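Local coordinates for protein glycosyl hydrolase family 88 (Pedobacter heparinus, PDB 3WIW) that probably removes unsaturated glucuronyl residues from the ends of oligosaccharides released by lyases, with specificity for heparin-derived substrates, at residues 112-124 / 172-184. Residues are numbered along the deposited sequence; the frame is centred on the assembly and turned at random.
Sequences KDTHDLGFMLYCS and IIDNLMNLEYLYW
Asn178 reaches from helix 175-188 into the first turn of helix 117-132 and grips it with both halves of its amide. Its OD1 accepts from the backbone N of Phe119 at 2.9 Å, the donor standing almost in line with the amide C=O, while ND2 donates to OD1 of Asp116 at 3.2 Å, meeting that oxygen on its anti side. The backbones are closest here, Gly118 CA lying 4.3 Å from Asn178 CA, and the approach is made at a glycine, whose backbone lies directly against the amide. The His115 ring stands nearly perpendicular to the same amide, with Ile172 CD1 against its NE2. Next to it, CZ of Phe119 packs on Met177 CB at 3.4 Å.

One turn further along, Tyr181 enters as a knob among Leu117, Gly118, Leu121 and Tyr122, its hydroxyl bonded to the carbonyl of Leu141. With CG anti to the backbone N (chi1 -164°), Tyr122 lays its ring over CA of Tyr181, and its own CB sits over the face of the Tyr181 ring. The two rings are nearly parallel but slid apart, centroids 5.5 Å from each other. Beyond the buried Tyr181 knob, the rim formed by Tyr122, Glu180 and Trp184 is partly open to solvent: the Tyr122 hydroxyl lies against CB of Trp184, and a water hydrogen-bonded to Tyr122 OH at 2.6 Å donates to Glu180 OE1. An alanine in place of Tyr122 is likely to uncover Tyr181 and Trp184 and cost that water one of its partners.

Helical segments 117-124 and 175-184 cross at 46° within the alpha6/alpha6-barrel of this glycoside hydrolase family 88 enzyme, and the tight end brings together Asp116 and Asp174, the predicted nucleophile and proton donor of its active site.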
loop_
_atom_site.group_PDB
_atom_site.type_symbol
_atom_site.label_atom_id
_atom_site.label_comp_id
_atom_site.label_asym_id
_atom_site.label_seq_id
_atom_site.Cartn_x
_atom_site.Cartn_y
_atom_site.Cartn_z
ATOM N N LYS A 112 2.953 15.205 -13.067
ATOM C CA LYS A 112 1.640 15.149 -13.713
ATOM C C LYS A 112 1.329 13.833 -14.414
ATOM O O LYS A 112 0.183 13.606 -14.818
ATOM C CB LYS A 112 1.505 16.288 -14.718
ATOM C CG LYS A 112 1.575 17.646 -14.071
ATOM C CD LYS A 112 1.513 18.728 -15.132
ATOM C CE LYS A 112 1.601 20.109 -14.519
ATOM N NZ LYS A 112 0.393 20.432 -13.706
ATOM N N ASP A 113 2.331 12.965 -14.548
ATOM C CA ASP A 113 2.208 11.807 -15.449
ATOM C C ASP A 113 1.800 10.484 -14.809
ATOM O O ASP A 113 1.855 9.437 -15.463
ATOM C CB ASP A 113 3.487 11.616 -16.264
ATOM C CG ASP A 113 4.697 11.212 -15.413
ATOM O OD1 ASP A 113 4.609 11.151 -14.162
ATOM O OD2 ASP A 113 5.767 10.952 -16.020
ATOM N N THR A 114 1.365 10.515 -13.553
ATOM C CA THR A 114 1.085 9.257 -12.861
ATOM C C THR A 114 0.027 9.326 -11.753
ATOM O O THR A 114 -0.092 10.333 -11.027
ATOM C CB THR A 114 2.382 8.671 -12.253
ATOM O OG1 THR A 114 2.100 7.395 -11.648
ATOM C CG2 THR A 114 3.007 9.613 -11.205
ATOM N N HIS A 115 -0.729 8.245 -11.608
ATOM C CA HIS A 115 -1.650 8.132 -10.481
ATOM C C HIS A 115 -0.947 7.955 -9.143
ATOM O O HIS A 115 -1.586 8.124 -8.101
ATOM C CB HIS A 115 -2.599 6.947 -10.675
ATOM C CG HIS A 115 -1.943 5.606 -10.568
ATOM N ND1 HIS A 115 -2.453 4.604 -9.777
ATOM C CD2 HIS A 115 -0.843 5.095 -11.174
ATOM C CE1 HIS A 115 -1.683 3.531 -9.882
ATOM N NE2 HIS A 115 -0.710 3.793 -10.743
ATOM N N ASP A 116 0.361 7.672 -9.157
ATOM C CA ASP A 116 1.071 7.239 -7.940
ATOM C C ASP A 116 1.408 8.375 -6.968
ATOM O O ASP A 116 2.133 8.168 -5.991
ATOM C CB ASP A 116 2.326 6.423 -8.288
ATOM C CG ASP A 116 1.998 5.028 -8.756
ATOM O OD1 ASP A 116 1.021 4.448 -8.238
ATOM O OD2 ASP A 116 2.727 4.512 -9.642
ATOM N N LEU A 117 0.843 9.559 -7.187
ATOM C CA LEU A 117 1.012 10.675 -6.260
ATOM C C LEU A 117 0.502 10.352 -4.854
ATOM O O LEU A 117 0.979 10.921 -3.875
ATOM C CB LEU A 117 0.287 11.909 -6.775
ATOM C CG LEU A 117 0.830 12.407 -8.116
ATOM C CD1 LEU A 117 -0.037 13.569 -8.609
ATOM C CD2 LEU A 117 2.310 12.820 -8.010
ATOM N N GLY A 118 -0.470 9.450 -4.728
ATOM C CA GLY A 118 -0.901 9.027 -3.410
ATOM C C GLY A 118 0.213 8.275 -2.670
ATOM O O GLY A 118 0.577 8.615 -1.522
ATOM N N PHE A 119 0.759 7.223 -3.285
ATOM C CA PHE A 119 1.874 6.516 -2.673
ATOM C C PHE A 119 3.058 7.458 -2.413
ATOM O O PHE A 119 3.747 7.328 -1.402
ATOM C CB PHE A 119 2.347 5.403 -3.603
ATOM C CG PHE A 119 1.398 4.240 -3.751
ATOM C CD1 PHE A 119 0.905 3.545 -2.648
ATOM C CD2 PHE A 119 1.061 3.787 -5.025
ATOM C CE1 PHE A 119 0.097 2.383 -2.834
ATOM C CE2 PHE A 119 0.255 2.663 -5.217
ATOM C CZ PHE A 119 -0.214 1.965 -4.118
ATOM N N MET A 120 3.320 8.370 -3.349
ATOM C CA MET A 120 4.536 9.185 -3.289
ATOM C C MET A 120 4.441 10.362 -2.328
ATOM O O MET A 120 5.330 10.541 -1.501
ATOM C CB MET A 120 4.882 9.693 -4.691
ATOM C CG MET A 120 5.192 8.534 -5.657
ATOM S SD MET A 120 5.129 8.999 -7.404
ATOM C CE MET A 120 6.692 9.787 -7.547
ATOM N N LEU A 121 3.383 11.170 -2.461
ATOM C CA LEU A 121 3.173 12.339 -1.594
ATOM C C LEU A 121 2.290 12.051 -0.399
ATOM O O LEU A 121 2.552 12.536 0.690
ATOM C CB LEU A 121 2.541 13.485 -2.373
ATOM C CG LEU A 121 3.474 14.233 -3.307
ATOM C CD1 LEU A 121 2.675 15.164 -4.215
ATOM C CD2 LEU A 121 4.448 15.069 -2.496
ATOM N N TYR A 122 1.202 11.310 -0.581
ATOM C CA TYR A 122 0.324 11.133 0.568
ATOM C C TYR A 122 0.956 10.236 1.657
ATOM O O TYR A 122 0.774 10.490 2.854
ATOM C CB TYR A 122 -1.072 10.665 0.152
ATOM C CG TYR A 122 -2.095 10.845 1.253
ATOM C CD1 TYR A 122 -2.453 12.121 1.690
ATOM C CD2 TYR A 122 -2.697 9.739 1.859
ATOM C CE1 TYR A 122 -3.391 12.284 2.711
ATOM C CE2 TYR A 122 -3.620 9.877 2.890
ATOM C CZ TYR A 122 -3.981 11.171 3.294
ATOM O OH TYR A 122 -4.910 11.361 4.309
ATOM N N CYS A 123 1.725 9.205 1.285
ATOM C CA CYS A 123 2.446 8.431 2.294
ATOM C C CYS A 123 3.531 9.211 3.015
ATOM O O CYS A 123 3.885 8.863 4.133
ATOM C CB CYS A 123 3.065 7.160 1.693
ATOM S SG CYS A 123 1.869 5.992 1.005
ATOM N N SER A 124 4.056 10.255 2.380
ATOM C CA SER A 124 5.164 10.997 2.968
ATOM C C SER A 124 4.647 12.282 3.605
ATOM O O SER A 124 4.436 12.337 4.826
ATOM C CB SER A 124 6.253 11.242 1.906
ATOM O OG SER A 124 5.723 11.916 0.781
ATOM N N ILE A 172 -5.091 0.571 -13.372
ATOM C CA ILE A 172 -4.638 -0.605 -12.638
ATOM C C ILE A 172 -5.309 -0.692 -11.270
ATOM O O ILE A 172 -5.736 0.325 -10.723
ATOM C CB ILE A 172 -3.089 -0.662 -12.523
ATOM C CG1 ILE A 172 -2.491 0.424 -11.599
ATOM C CG2 ILE A 172 -2.480 -0.577 -13.916
ATOM C CD1 ILE A 172 -0.944 0.402 -11.578
ATOM N N ILE A 173 -5.404 -1.899 -10.725
ATOM C CA ILE A 173 -6.047 -2.103 -9.439
ATOM C C ILE A 173 -5.342 -1.270 -8.340
ATOM O O ILE A 173 -6.001 -0.776 -7.397
ATOM C CB ILE A 173 -6.113 -3.622 -9.098
ATOM C CG1 ILE A 173 -7.075 -3.880 -7.944
ATOM C CG2 ILE A 173 -4.718 -4.193 -8.749
ATOM C CD1 ILE A 173 -8.564 -3.718 -8.309
ATOM N N ASP A 174 -4.016 -1.116 -8.458
ATOM C CA ASP A 174 -3.222 -0.364 -7.473
ATOM C C ASP A 174 -3.738 1.083 -7.324
ATOM O O ASP A 174 -3.530 1.718 -6.285
ATOM C CB ASP A 174 -1.735 -0.292 -7.852
ATOM C CG ASP A 174 -1.183 -1.551 -8.542
ATOM O OD1 ASP A 174 -1.837 -2.150 -9.429
ATOM O OD2 ASP A 174 -0.014 -1.871 -8.252
ATOM N N ASN A 175 -4.379 1.608 -8.369
ATOM C CA ASN A 175 -4.878 2.989 -8.392
ATOM C C ASN A 175 -5.912 3.201 -7.267
ATOM O O ASN A 175 -6.089 4.341 -6.819
ATOM C CB ASN A 175 -5.450 3.289 -9.791
ATOM C CG ASN A 175 -5.487 4.782 -10.184
ATOM O OD1 ASN A 175 -5.246 5.096 -11.367
ATOM N ND2 ASN A 175 -5.809 5.683 -9.247
ATOM N N LEU A 176 -6.579 2.140 -6.795
ATOM C CA LEU A 176 -7.470 2.301 -5.631
ATOM C C LEU A 176 -6.744 2.941 -4.447
ATOM O O LEU A 176 -7.336 3.711 -3.681
ATOM C CB LEU A 176 -8.104 0.975 -5.196
ATOM C CG LEU A 176 -9.132 0.402 -6.175
ATOM C CD1 LEU A 176 -9.334 -1.073 -5.838
ATOM C CD2 LEU A 176 -10.455 1.171 -6.114
ATOM N N MET A 177 -5.475 2.585 -4.250
ATOM C CA MET A 177 -4.742 3.065 -3.076
ATOM C C MET A 177 -4.540 4.563 -3.150
ATOM O O MET A 177 -4.537 5.240 -2.119
ATOM C CB MET A 177 -3.396 2.350 -2.977
ATOM C CG MET A 177 -3.530 0.834 -2.836
ATOM S SD MET A 177 -4.296 0.321 -1.288
ATOM C CE MET A 177 -3.007 0.842 -0.142
ATOM N N ASN A 178 -4.347 5.068 -4.370
ATOM C CA ASN A 178 -4.120 6.487 -4.607
ATOM C C ASN A 178 -5.366 7.347 -4.397
ATOM O O ASN A 178 -5.272 8.556 -4.348
ATOM C CB ASN A 178 -3.507 6.650 -5.992
ATOM C CG ASN A 178 -2.083 6.170 -6.027
ATOM O OD1 ASN A 178 -1.254 6.638 -5.251
ATOM N ND2 ASN A 178 -1.782 5.215 -6.911
ATOM N N LEU A 179 -6.537 6.727 -4.271
ATOM C CA LEU A 179 -7.766 7.464 -3.971
ATOM C C LEU A 179 -7.767 8.094 -2.582
ATOM O O LEU A 179 -8.411 9.124 -2.383
ATOM C CB LEU A 179 -8.993 6.573 -4.133
ATOM C CG LEU A 179 -9.144 5.905 -5.496
ATOM C CD1 LEU A 179 -10.453 5.135 -5.515
ATOM C CD2 LEU A 179 -9.026 6.903 -6.648
ATOM N N GLU A 180 -7.030 7.498 -1.637
ATOM C CA GLU A 180 -7.064 7.979 -0.253
ATOM C C GLU A 180 -6.652 9.464 -0.213
ATOM O O GLU A 180 -7.268 10.295 0.471
ATOM C CB GLU A 180 -6.161 7.129 0.644
ATOM C CG GLU A 180 -6.397 7.486 2.112
ATOM C CD GLU A 180 -5.569 6.687 3.079
ATOM O OE1 GLU A 180 -5.508 7.067 4.266
ATOM O OE2 GLU A 180 -5.035 5.644 2.680
ATOM N N TYR A 181 -5.597 9.775 -0.960
ATOM C CA TYR A 181 -5.103 11.136 -1.110
ATOM C C TYR A 181 -6.218 12.089 -1.542
ATOM O O TYR A 181 -6.394 13.167 -0.939
ATOM C CB TYR A 181 -3.992 11.121 -2.142
ATOM C CG TYR A 181 -3.187 12.412 -2.307
ATOM C CD1 TYR A 181 -3.298 13.513 -1.443
ATOM C CD2 TYR A 181 -2.265 12.492 -3.364
ATOM C CE1 TYR A 181 -2.496 14.656 -1.653
ATOM C CE2 TYR A 181 -1.473 13.585 -3.571
ATOM C CZ TYR A 181 -1.585 14.670 -2.727
ATOM O OH TYR A 181 -0.764 15.743 -2.962
ATOM N N LEU A 182 -7.009 11.709 -2.545
ATOM C CA LEU A 182 -8.073 12.585 -3.032
ATOM C C LEU A 182 -9.247 12.681 -2.073
ATOM O O LEU A 182 -9.866 13.746 -2.000
ATOM C CB LEU A 182 -8.574 12.138 -4.396
ATOM C CG LEU A 182 -7.732 12.471 -5.613
ATOM C CD1 LEU A 182 -8.489 12.081 -6.875
ATOM C CD2 LEU A 182 -7.389 13.948 -5.624
ATOM N N TYR A 183 -9.631 11.592 -1.406
ATOM C CA TYR A 183 -10.694 11.727 -0.403
ATOM C C TYR A 183 -10.297 12.751 0.657
ATOM O O TYR A 183 -11.078 13.641 1.022
ATOM C CB TYR A 183 -10.988 10.408 0.291
ATOM C CG TYR A 183 -11.609 9.307 -0.550
ATOM C CD1 TYR A 183 -12.766 9.512 -1.301
ATOM C CD2 TYR A 183 -11.067 8.016 -0.524
ATOM C CE1 TYR A 183 -13.325 8.470 -2.027
ATOM C CE2 TYR A 183 -11.624 6.982 -1.254
ATOM C CZ TYR A 183 -12.753 7.210 -1.994
ATOM O OH TYR A 183 -13.320 6.176 -2.706
ATOM N N TRP A 184 -9.062 12.648 1.133
ATOM C CA TRP A 184 -8.547 13.551 2.150
ATOM C C TRP A 184 -8.492 14.978 1.613
ATOM O O TRP A 184 -8.960 15.912 2.255
ATOM C CB TRP A 184 -7.145 13.105 2.619
ATOM C CG TRP A 184 -6.497 14.154 3.463
ATOM C CD1 TRP A 184 -6.691 14.371 4.798
ATOM C CD2 TRP A 184 -5.609 15.194 3.004
ATOM N NE1 TRP A 184 -5.957 15.471 5.195
ATOM C CE2 TRP A 184 -5.286 15.990 4.117
ATOM C CE3 TRP A 184 -5.029 15.497 1.764
ATOM C CZ2 TRP A 184 -4.411 17.090 4.031
ATOM C CZ3 TRP A 184 -4.162 16.597 1.670
ATOM C CH2 TRP A 184 -3.869 17.379 2.798
HETATM O O HOH W 1 -6.459 9.448 5.076
#